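Local coordinates for protein orotidine 5'-phosphate decarboxylase (Methanocaldococcus jannaschii, PDB 4LUI) that probably catalyses the decarboxylation of orotidine 5'-monophosphate to UMP, the last step of de novo UMP synthesis, as a homodimeric TIM barrel, at residues V52-P55 against L56-T60; V82-I85 against P86-E90; V109-D112 against S113-V117. All coordinates share one frame; numbering follows the deposited sequence. Where two conformers were deposited one is given.

Contact 1 (V52-P55 against L56-T60); sequences VGYP and LVLST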
ATOM      1  N   VAL B  52      -6.475  -7.865  -8.108  1.00 13.79           N
ATOM      2  CA  VAL B  52      -5.038  -8.010  -8.272  1.00 13.32           C
ATOM      3  C   VAL B  52      -4.322  -7.144  -7.250  1.00  9.88           C
ATOM      4  O   VAL B  52      -4.805  -6.062  -6.886  1.00 15.06           O
ATOM      5  CB  VAL B  52      -4.566  -7.648  -9.692  1.00 15.28           C
ATOM      6  CG1 VAL B  52      -5.136  -8.637 -10.723  1.00 13.83           C
ATOM      7  CG2 VAL B  52      -4.930  -6.220 -10.035  1.00 17.50           C
ATOM      8  N   GLY B  53      -3.180  -7.621  -6.779  1.00 12.95           N
ATOM      9  CA  GLY B  53      -2.431  -6.875  -5.781  1.00 11.41           C
ATOM     10  C   GLY B  53      -1.050  -6.486  -6.254  1.00 11.29           C
ATOM     11  O   GLY B  53      -0.648  -6.792  -7.373  1.00 14.23           O
ATOM     12  N   TYR B  54      -0.303  -5.819  -5.376  1.00 11.27           N
ATOM     13  CA  TYR B  54       1.055  -5.402  -5.700  1.00 14.09           C
ATOM     14  C   TYR B  54       2.071  -6.488  -6.070  1.00 14.35           C
ATOM     15  O   TYR B  54       2.914  -6.252  -6.932  1.00 16.52           O
ATOM     16  CB  TYR B  54       1.616  -4.514  -4.587  1.00 10.53           C
ATOM     17  CG  TYR B  54       1.143  -3.069  -4.677  1.00 11.42           C
ATOM     18  CD1 TYR B  54       1.258  -2.362  -5.868  1.00 18.13           C
ATOM     19  CD2 TYR B  54       0.616  -2.413  -3.572  1.00 12.98           C
ATOM     20  CE1 TYR B  54       0.859  -1.048  -5.965  1.00 17.18           C
ATOM     21  CE2 TYR B  54       0.215  -1.076  -3.658  1.00 15.11           C
ATOM     22  CZ  TYR B  54       0.341  -0.413  -4.867  1.00 14.26           C
ATOM     23  OH  TYR B  54      -0.056   0.905  -5.009  1.00 18.83           O
ATOM     24  N   PRO B  55       2.033  -7.655  -5.399  1.00 13.68           N
ATOM     25  CA  PRO B  55       3.060  -8.632  -5.790  1.00 15.16           C
ATOM     26  C   PRO B  55       3.006  -8.996  -7.277  1.00 16.54           C
ATOM     27  O   PRO B  55       4.059  -9.098  -7.923  1.00 18.97           O
ATOM     28  CB  PRO B  55       2.759  -9.833  -4.890  1.00 16.77           C
ATOM     29  CG  PRO B  55       2.124  -9.187  -3.648  1.00 15.31           C
ATOM     30  CD  PRO B  55       1.266  -8.096  -4.214  1.00 12.81           C
ATOM     31  N   LEU B  56       1.802  -9.142  -7.814  1.00 16.57           N
ATOM     32  CA  LEU B  56       1.667  -9.413  -9.241  1.00 17.06           C
ATOM     33  C   LEU B  56       2.033  -8.186 -10.068  1.00 18.25           C
ATOM     34  O   LEU B  56       2.824  -8.265 -11.008  1.00 20.79           O
ATOM     35  CB  LEU B  56       0.248  -9.854  -9.571  1.00 16.01           C
ATOM     36  CG  LEU B  56      -0.066 -10.055 -11.062  1.00 16.20           C
ATOM     37  CD1 LEU B  56       0.823 -11.124 -11.679  1.00 18.34           C
ATOM     38  CD2 LEU B  56      -1.531 -10.402 -11.241  1.00 16.97           C
ATOM     39  N   VAL B  57       1.462  -7.044  -9.702  1.00 16.04           N
ATOM     40  CA  VAL B  57       1.603  -5.836 -10.514  1.00 13.18           C
ATOM     41  C   VAL B  57       3.017  -5.233 -10.490  1.00 17.47           C
ATOM     42  O   VAL B  57       3.483  -4.695 -11.495  1.00 18.56           O
ATOM     43  CB  VAL B  57       0.530  -4.796 -10.133  1.00 11.98           C
ATOM     44  CG1 VAL B  57       0.712  -3.512 -10.932  1.00 18.63           C
ATOM     45  CG2 VAL B  57      -0.859  -5.374 -10.395  1.00 12.38           C
ATOM     46  N   LEU B  58       3.710  -5.349  -9.359  1.00 16.85           N
ATOM     47  CA  LEU B  58       5.048  -4.757  -9.219  1.00 21.45           C
ATOM     48  C   LEU B  58       6.118  -5.251 -10.178  1.00 27.05           C
ATOM     49  O   LEU B  58       7.049  -4.511 -10.515  1.00 30.61           O
ATOM     50  CB  LEU B  58       5.560  -4.939  -7.796  1.00 19.45           C
ATOM     51  CG  LEU B  58       5.171  -3.780  -6.899  1.00 21.78           C
ATOM     52  CD1 LEU B  58       5.568  -4.077  -5.466  1.00 20.23           C
ATOM     53  CD2 LEU B  58       5.822  -2.500  -7.407  1.00 24.19           C
ATOM     54  N   SER B  59       5.993  -6.503 -10.600  0.52 22.36           N
ATOM     55  CA  SER B  59       6.975  -7.117 -11.487  0.52 27.42           C
ATOM     56  C   SER B  59       7.084  -6.411 -12.841  0.52 30.07           C
ATOM     57  O   SER B  59       8.184  -6.098 -13.298  0.52 30.97           O
ATOM     58  CB  SER B  59       6.643  -8.595 -11.697  0.52 26.02           C
ATOM     59  OG  SER B  59       7.423  -9.144 -12.745  0.52 26.22           O
ATOM     60  N   THR B  60       5.944  -6.157 -13.476  1.00 27.72           N
ATOM     61  CA  THR B  60       5.940  -5.561 -14.814  1.00 28.76           C
ATOM     62  C   THR B  60       5.168  -4.250 -14.931  1.00 28.48           C
ATOM     63  O   THR B  60       5.166  -3.625 -15.990  1.00 30.45           O
ATOM     64  CB  THR B  60       5.380  -6.535 -15.871  1.00 28.19           C
ATOM     65  OG1 THR B  60       4.043  -6.902 -15.517  1.00 23.71           O
ATOM     66  CG2 THR B  60       6.244  -7.785 -15.958  1.00 37.48           C
TER
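With chi1 at 175°, Leu-56 carries CG away from its own backbone N and back over the strand end, where Leu-56 CD2 meets Val-52 CG1 at 4.0 Å. Val-57 adds a second touch: Val-57 CG2, beside the backbone N, lies 4.2 Å from Val-52 CG2, the two side chains crossing at about a right angle. This is the turn from strand 49-53 into helix 54-60 of a TIM barrel, and branched aliphatic residues suit it because both prongs of Val-52 find a methyl group across the turn. Gly-53 is the N-cap, and its O accepts a nearly straight bond from Val-57 N (3.2 Å, 165°). Pro-55 fits the first turn, where its lack of an N-H costs no helical bond. Leu-58 comes up from the next turn, laying CD1 4.1 Å from Tyr-54 CB while CG stands obliquely to the tyrosine ring. That ring stacks on Phe-80 and on Tyr-54 of the second subunit, and Leu-58 packs on Val-57 of that subunit. Cutting Leu-58 back to an alanine removes CG and both methyls, which would probably open a gap beside Tyr-54 CB and uncover part of that valine across the dimer interface. The backbone keeps Leu-58 close: its N gives a 2.7 Å hydrogen bond to Tyr-54 O, the donor tilted 19° from the carbonyl plane.

Contact 2 (V82-I85 against P86-E90); sequences VADI and PATNE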
ATOM      1  N   VAL B  82      -4.178   1.628  -0.510  1.00  9.99           N
ATOM      2  CA  VAL B  82      -3.596   2.962  -0.660  1.00  9.49           C
ATOM      3  C   VAL B  82      -3.611   3.678   0.690  1.00 11.05           C
ATOM      4  O   VAL B  82      -4.637   3.704   1.375  1.00 12.22           O
ATOM      5  CB  VAL B  82      -4.368   3.804  -1.695  1.00 11.91           C
ATOM      6  CG1 VAL B  82      -3.639   5.100  -1.950  1.00 16.77           C
ATOM      7  CG2 VAL B  82      -4.526   3.023  -3.009  1.00 15.61           C
ATOM      8  N   ALA B  83      -2.466   4.225   1.076  1.00 12.88           N
ATOM      9  CA  ALA B  83      -2.296   4.679   2.442  1.00 14.13           C
ATOM     10  C   ALA B  83      -1.272   5.798   2.529  1.00 10.70           C
ATOM     11  O   ALA B  83      -0.361   5.746   3.351  1.00 13.64           O
ATOM     12  CB  ALA B  83      -1.883   3.496   3.334  1.00 13.18           C
ATOM     13  N   ASP B  84      -1.432   6.817   1.685  1.00 11.05           N
ATOM     14  CA  ASP B  84      -0.524   7.961   1.679  1.00 13.36           C
ATOM     15  C   ASP B  84      -1.264   9.294   1.854  1.00 13.19           C
ATOM     16  O   ASP B  84      -2.462   9.319   2.123  1.00 14.29           O
ATOM     17  CB  ASP B  84       0.328   7.957   0.396  1.00 15.04           C
ATOM     18  CG  ASP B  84       1.765   8.372   0.641  1.00 19.51           C
ATOM     19  OD1 ASP B  84       1.977   9.467   1.212  1.00 18.21           O
ATOM     20  OD2 ASP B  84       2.679   7.591   0.273  1.00 15.84           O
ATOM     21  N   ILE B  85      -0.526  10.392   1.726  1.00 14.53           N
ATOM     22  CA  ILE B  85      -1.107  11.729   1.808  1.00 14.20           C
ATOM     23  C   ILE B  85      -1.962  11.982   0.570  1.00 14.87           C
ATOM     24  O   ILE B  85      -1.810  11.298  -0.435  1.00 13.41           O
ATOM     25  CB  ILE B  85      -0.013  12.806   1.913  1.00 16.16           C
ATOM     26  CG1 ILE B  85       0.832  12.873   0.630  1.00 17.61           C
ATOM     27  CG2 ILE B  85       0.843  12.563   3.148  1.00 18.34           C
ATOM     28  CD1 ILE B  85       1.915  13.929   0.690  1.00 22.98           C
ATOM     29  N   PRO B  86      -2.863  12.972   0.635  1.00 15.38           N
ATOM     30  CA  PRO B  86      -3.740  13.197  -0.521  1.00 16.58           C
ATOM     31  C   PRO B  86      -3.038  13.305  -1.881  1.00 16.73           C
ATOM     32  O   PRO B  86      -3.480  12.635  -2.812  1.00 16.56           O
ATOM     33  CB  PRO B  86      -4.456  14.501  -0.160  1.00 17.71           C
ATOM     34  CG  PRO B  86      -4.603  14.388   1.331  1.00 15.59           C
ATOM     35  CD  PRO B  86      -3.320  13.730   1.820  1.00 14.71           C
ATOM     36  N   ALA B  87      -1.967  14.093  -1.984  1.00 15.71           N
ATOM     37  CA  ALA B  87      -1.294  14.299  -3.269  1.00 17.01           C
ATOM     38  C   ALA B  87      -0.774  12.987  -3.859  1.00 19.18           C
ATOM     39  O   ALA B  87      -0.901  12.732  -5.055  1.00 17.41           O
ATOM     40  CB  ALA B  87      -0.160  15.297  -3.126  1.00 17.74           C
ATOM     41  N   THR B  88      -0.177  12.156  -3.019  1.00 16.20           N
ATOM     42  CA  THR B  88       0.350  10.889  -3.499  1.00 15.83           C
ATOM     43  C   THR B  88      -0.772   9.895  -3.811  1.00 15.64           C
ATOM     44  O   THR B  88      -0.713   9.173  -4.811  1.00 13.89           O
ATOM     45  CB  THR B  88       1.356  10.318  -2.507  1.00 15.32           C
ATOM     46  OG1 THR B  88       2.457  11.230  -2.413  1.00 15.96           O
ATOM     47  CG2 THR B  88       1.886   8.959  -2.977  1.00 13.36           C
ATOM     48  N   ASN B  89      -1.789   9.856  -2.954  1.00 15.88           N
ATOM     49  CA  ASN B  89      -2.956   9.015  -3.205  1.00 13.22           C
ATOM     50  C   ASN B  89      -3.577   9.328  -4.557  1.00 14.33           C
ATOM     51  O   ASN B  89      -3.973   8.411  -5.293  1.00 14.54           O
ATOM     52  CB  ASN B  89      -4.016   9.178  -2.104  1.00 13.34           C
ATOM     53  CG  ASN B  89      -3.786   8.268  -0.925  1.00 14.57           C
ATOM     54  OD1 ASN B  89      -2.671   7.797  -0.694  1.00 15.53           O
ATOM     55  ND2 ASN B  89      -4.842   8.004  -0.166  1.00 15.99           N
ATOM     56  N   GLU B  90      -3.666  10.620  -4.882  1.00 13.86           N
ATOM     57  CA  GLU B  90      -4.240  11.043  -6.157  1.00 16.35           C
ATOM     58  C   GLU B  90      -3.431  10.483  -7.341  1.00 16.96           C
ATOM     59  O   GLU B  90      -3.997   9.962  -8.306  1.00 14.27           O
ATOM     60  CB  GLU B  90      -4.337  12.566  -6.235  1.00 17.52           C
ATOM     61  CG  GLU B  90      -4.695  13.064  -7.618  1.00 21.78           C
ATOM     62  CD  GLU B  90      -4.706  14.571  -7.703  1.00 36.82           C
ATOM     63  OE1 GLU B  90      -4.287  15.221  -6.720  1.00 40.26           O
ATOM     64  OE2 GLU B  90      -5.129  15.101  -8.754  1.00 41.52           O
TER
HETATM   65  O   HOH W   1      -5.987   6.124   1.820  1.00 24.89           O
HETATM   66  O   HOH W   2       4.150  10.656  -0.520  1.00 28.48           O
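Asn-89 reaches back with its amide to the loop residue Asp-84, whose backbone N donates to Asn-89 OD1 at 2.9 Å. The bond is bent, 135° at the hydrogen, and the donor is tilted 17° from the amide's carbonyl plane. The turn leads from strand 75-82 into helix 86-97 of the TIM barrel and carries the end of the family's Asp-x-Lys-x-x-Asp sequence, here Asp-79, Lys-81 and Asp-84. Asparagine suits the place because one flat group offers both an acceptor and a donor: OD1 grips the loop N-H, while Asn-89 ND2 donates to a water, 3.0 Å away, that in turn donates to Val-82 O. Val-82 runs past the amide in the opposite direction, with Val-82 CG1 3.3 Å from Asn-89 CG, so the group is flanked by a methyl as well as held by polar bonds. Ile-85 is the N-cap of the helix, and its O takes a hydrogen bond from Asn-89 N (2.9 Å, 173°). Pro-86, the first helical residue, has no N-H that would need a partner; its CD lies tightly against Ile-85 CB.

In the next layer the carboxylate of Asp-84 is positioned. Asp-84 OD1 accepts from Ile-85 N at 2.7 Å through its anti lone pair, and the group crosses Thr-88 obliquely, with Asp-84 CG 3.7 Å from Thr-88 CG2. OD2 makes a salt bridge to Lys-81 of the second subunit, the predicted proton donor of that subunit's active site, so the turn serves the neighbouring site. Thr-88 offers a methyl to the acid and a hydroxyl to a bridging water, which donates to Asp-84 OD1 and lies 2.6 Å from Thr-88 OG1.

Contact 3 (V109-D112 against S113-V117); sequences VGED and SVKAV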
ATOM      1  N   VAL B 109      -5.761   6.370   7.241  1.00 13.72           N
ATOM      2  CA  VAL B 109      -4.969   7.564   6.972  1.00 17.89           C
ATOM      3  C   VAL B 109      -5.822   8.836   6.894  1.00 17.54           C
ATOM      4  O   VAL B 109      -5.297   9.938   6.760  1.00 19.10           O
ATOM      5  CB  VAL B 109      -4.030   7.394   5.737  1.00 18.88           C
ATOM      6  CG1 VAL B 109      -3.047   6.258   5.975  1.00 16.61           C
ATOM      7  CG2 VAL B 109      -4.826   7.099   4.487  1.00 20.59           C
ATOM      8  N   GLY B 110      -7.141   8.688   7.009  1.00 16.18           N
ATOM      9  CA  GLY B 110      -7.997   9.850   7.188  1.00 15.59           C
ATOM     10  C   GLY B 110      -8.871  10.170   5.995  1.00 16.72           C
ATOM     11  O   GLY B 110      -8.678   9.647   4.900  1.00 17.47           O
ATOM     12  N   GLU B 111      -9.826  11.063   6.214  1.00 18.68           N
ATOM     13  CA  GLU B 111     -10.805  11.408   5.192  1.00 20.05           C
ATOM     14  C   GLU B 111     -10.218  12.010   3.931  1.00 17.82           C
ATOM     15  O   GLU B 111     -10.646  11.677   2.833  1.00 19.39           O
ATOM     16  CB  GLU B 111     -11.801  12.426   5.749  1.00 23.22           C
ATOM     17  CG  GLU B 111     -12.954  11.827   6.489  1.00 24.03           C
ATOM     18  CD  GLU B 111     -14.011  12.863   6.811  1.00 23.51           C
ATOM     19  OE1 GLU B 111     -14.131  13.849   6.059  1.00 28.73           O
ATOM     20  OE2 GLU B 111     -14.717  12.682   7.813  1.00 32.90           O
ATOM     21  N   ASP B 112      -9.290  12.945   4.091  1.00 18.35           N
ATOM     22  CA  ASP B 112      -8.770  13.664   2.934  1.00 20.70           C
ATOM     23  C   ASP B 112      -8.046  12.722   1.980  1.00 20.78           C
ATOM     24  O   ASP B 112      -8.155  12.858   0.764  1.00 18.14           O
ATOM     25  CB  ASP B 112      -7.902  14.879   3.327  1.00 18.34           C
ATOM     26  CG  ASP B 112      -6.731  14.525   4.228  1.00 19.27           C
ATOM     27  OD1 ASP B 112      -6.620  13.364   4.680  1.00 18.88           O
ATOM     28  OD2 ASP B 112      -5.921  15.439   4.492  1.00 19.88           O
ATOM     29  N   SER B 113      -7.328  11.752   2.534  1.00 16.02           N
ATOM     30  CA  SER B 113      -6.615  10.789   1.698  1.00 14.50           C
ATOM     31  C   SER B 113      -7.588   9.927   0.900  1.00 16.30           C
ATOM     32  O   SER B 113      -7.350   9.622  -0.267  1.00 16.11           O
ATOM     33  CB  SER B 113      -5.703   9.921   2.550  1.00 13.95           C
ATOM     34  OG  SER B 113      -4.659  10.707   3.077  1.00 15.36           O
ATOM     35  N   VAL B 114      -8.690   9.540   1.531  1.00 15.69           N
ATOM     36  CA  VAL B 114      -9.702   8.754   0.836  1.00 18.23           C
ATOM     37  C   VAL B 114     -10.389   9.589  -0.257  1.00 16.14           C
ATOM     38  O   VAL B 114     -10.536   9.138  -1.402  1.00 16.17           O
ATOM     39  CB  VAL B 114     -10.739   8.184   1.817  1.00 19.68           C
ATOM     40  CG1 VAL B 114     -11.860   7.497   1.058  1.00 17.44           C
ATOM     41  CG2 VAL B 114     -10.068   7.221   2.801  1.00 17.89           C
ATOM     42  N   LYS B 115     -10.777  10.808   0.100  1.00 14.46           N
ATOM     43  CA  LYS B 115     -11.399  11.747  -0.840  1.00 16.18           C
ATOM     44  C   LYS B 115     -10.543  11.985  -2.087  1.00 18.63           C
ATOM     45  O   LYS B 115     -11.061  12.090  -3.197  1.00 19.61           O
ATOM     46  CB  LYS B 115     -11.677  13.077  -0.131  1.00 18.41           C
ATOM     47  CG  LYS B 115     -12.912  13.074   0.760  1.00 33.64           C
ATOM     48  CD  LYS B 115     -13.118  14.452   1.397  1.00 43.74           C
ATOM     49  CE  LYS B 115     -14.516  14.629   1.980  1.00 48.94           C
ATOM     50  NZ  LYS B 115     -15.568  14.593   0.920  1.00 49.28           N
ATOM     51  N   ALA B 116      -9.227  12.065  -1.902  1.00 17.07           N
ATOM     52  CA  ALA B 116      -8.315  12.261  -3.028  1.00 17.14           C
ATOM     53  C   ALA B 116      -8.461  11.152  -4.064  1.00 17.75           C
ATOM     54  O   ALA B 116      -8.472  11.410  -5.269  1.00 18.42           O
ATOM     55  CB  ALA B 116      -6.873  12.359  -2.538  1.00 18.00           C
ATOM     56  N   VAL B 117      -8.576   9.916  -3.591  1.00 15.91           N
ATOM     57  CA  VAL B 117      -8.804   8.788  -4.490  1.00 14.60           C
ATOM     58  C   VAL B 117     -10.204   8.859  -5.112  1.00 17.71           C
ATOM     59  O   VAL B 117     -10.359   8.674  -6.320  1.00 15.36           O
ATOM     60  CB  VAL B 117      -8.628   7.465  -3.763  1.00 13.74           C
ATOM     61  CG1 VAL B 117      -8.864   6.307  -4.710  1.00 13.82           C
ATOM     62  CG2 VAL B 117      -7.217   7.389  -3.195  1.00 14.38           C
TER
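Lys-115 runs alongside Glu-111, one helical turn earlier, and both side chains point the same way. Lys-115 CB lies 3.4 Å from Glu-111 O, with Asp-112 O also close by. With chi1 at -78°, CG stays beside the backbone N, and Lys-115 CG too is 3.4 Å from Glu-111 O. CD is already drawing away from that oxygen, and Lys-115 CE comes within 4.2 Å of Glu-111 OE1. At the tip the chain bends and Lys-115 NZ remains 5.4 Å from Glu-111 OE1, so the opposite charges may attract at a distance without pairing. The other oxygen of the glutamate, OE2, forms a salt bridge to Lys-156 in helix 147-157. Long, flexible chains suit this outer face, where the lysine's amine is led away from the turn.

Beneath them the backbone bond from Lys-115 N to Glu-111 O is nearly straight, 172° at the hydrogen. Gly-110 is the N-cap, and its backbone angles would jam a CB against the carbonyl O of Val-109, which explains the glycine. Gly-110 O receives a weak bond from Val-114 N, and Val-114 CG2 rests 3.5 Å from Gly-110 O. In the first turn, Asp-112 OD1 reaches the following N-H, Ser-113 N, at 2.8 Å; the bond is strongly bent and weak, but an acid beside the N-terminal N-H groups is probably favoured by the helix dipole. On the side facing Pro-86 and the second subunit, the small Ser-113 lets Val-109 CG2 come within 3.5 Å of Ser-113 CB, and Val-109 O accepts from His-136 NE2 of that subunit. The whole forms the start of helix 111-124, the helical limb of the right-handed beta-alpha-beta crossover between strands 102-106 and 127-131 of the TIM barrel.

In the fold
Contacts 1 to 3 follow one another along the chain, each at the start of a helix on the barrel's outer layer, and all three touch the second subunit. Contacts 2 and 3 are neighbours, their centres about 7 Å apart. Ser-113 ties them by two probable hydrogen bonds, Ser-113 OG to Asp-84 O at 2.8 Å and Ser-113 O to Asn-89 ND2 at 3.0 Å, so helix 111-124 helps fix the turn that carries Asp-84 to the neighbouring active site. Contact 1 stands apart, about 19 Å from contact 2 and 23 Å from contact 3 between centres; it meets the predicted substrate-binding region through Phe-80, next to Lys-81 in sequence.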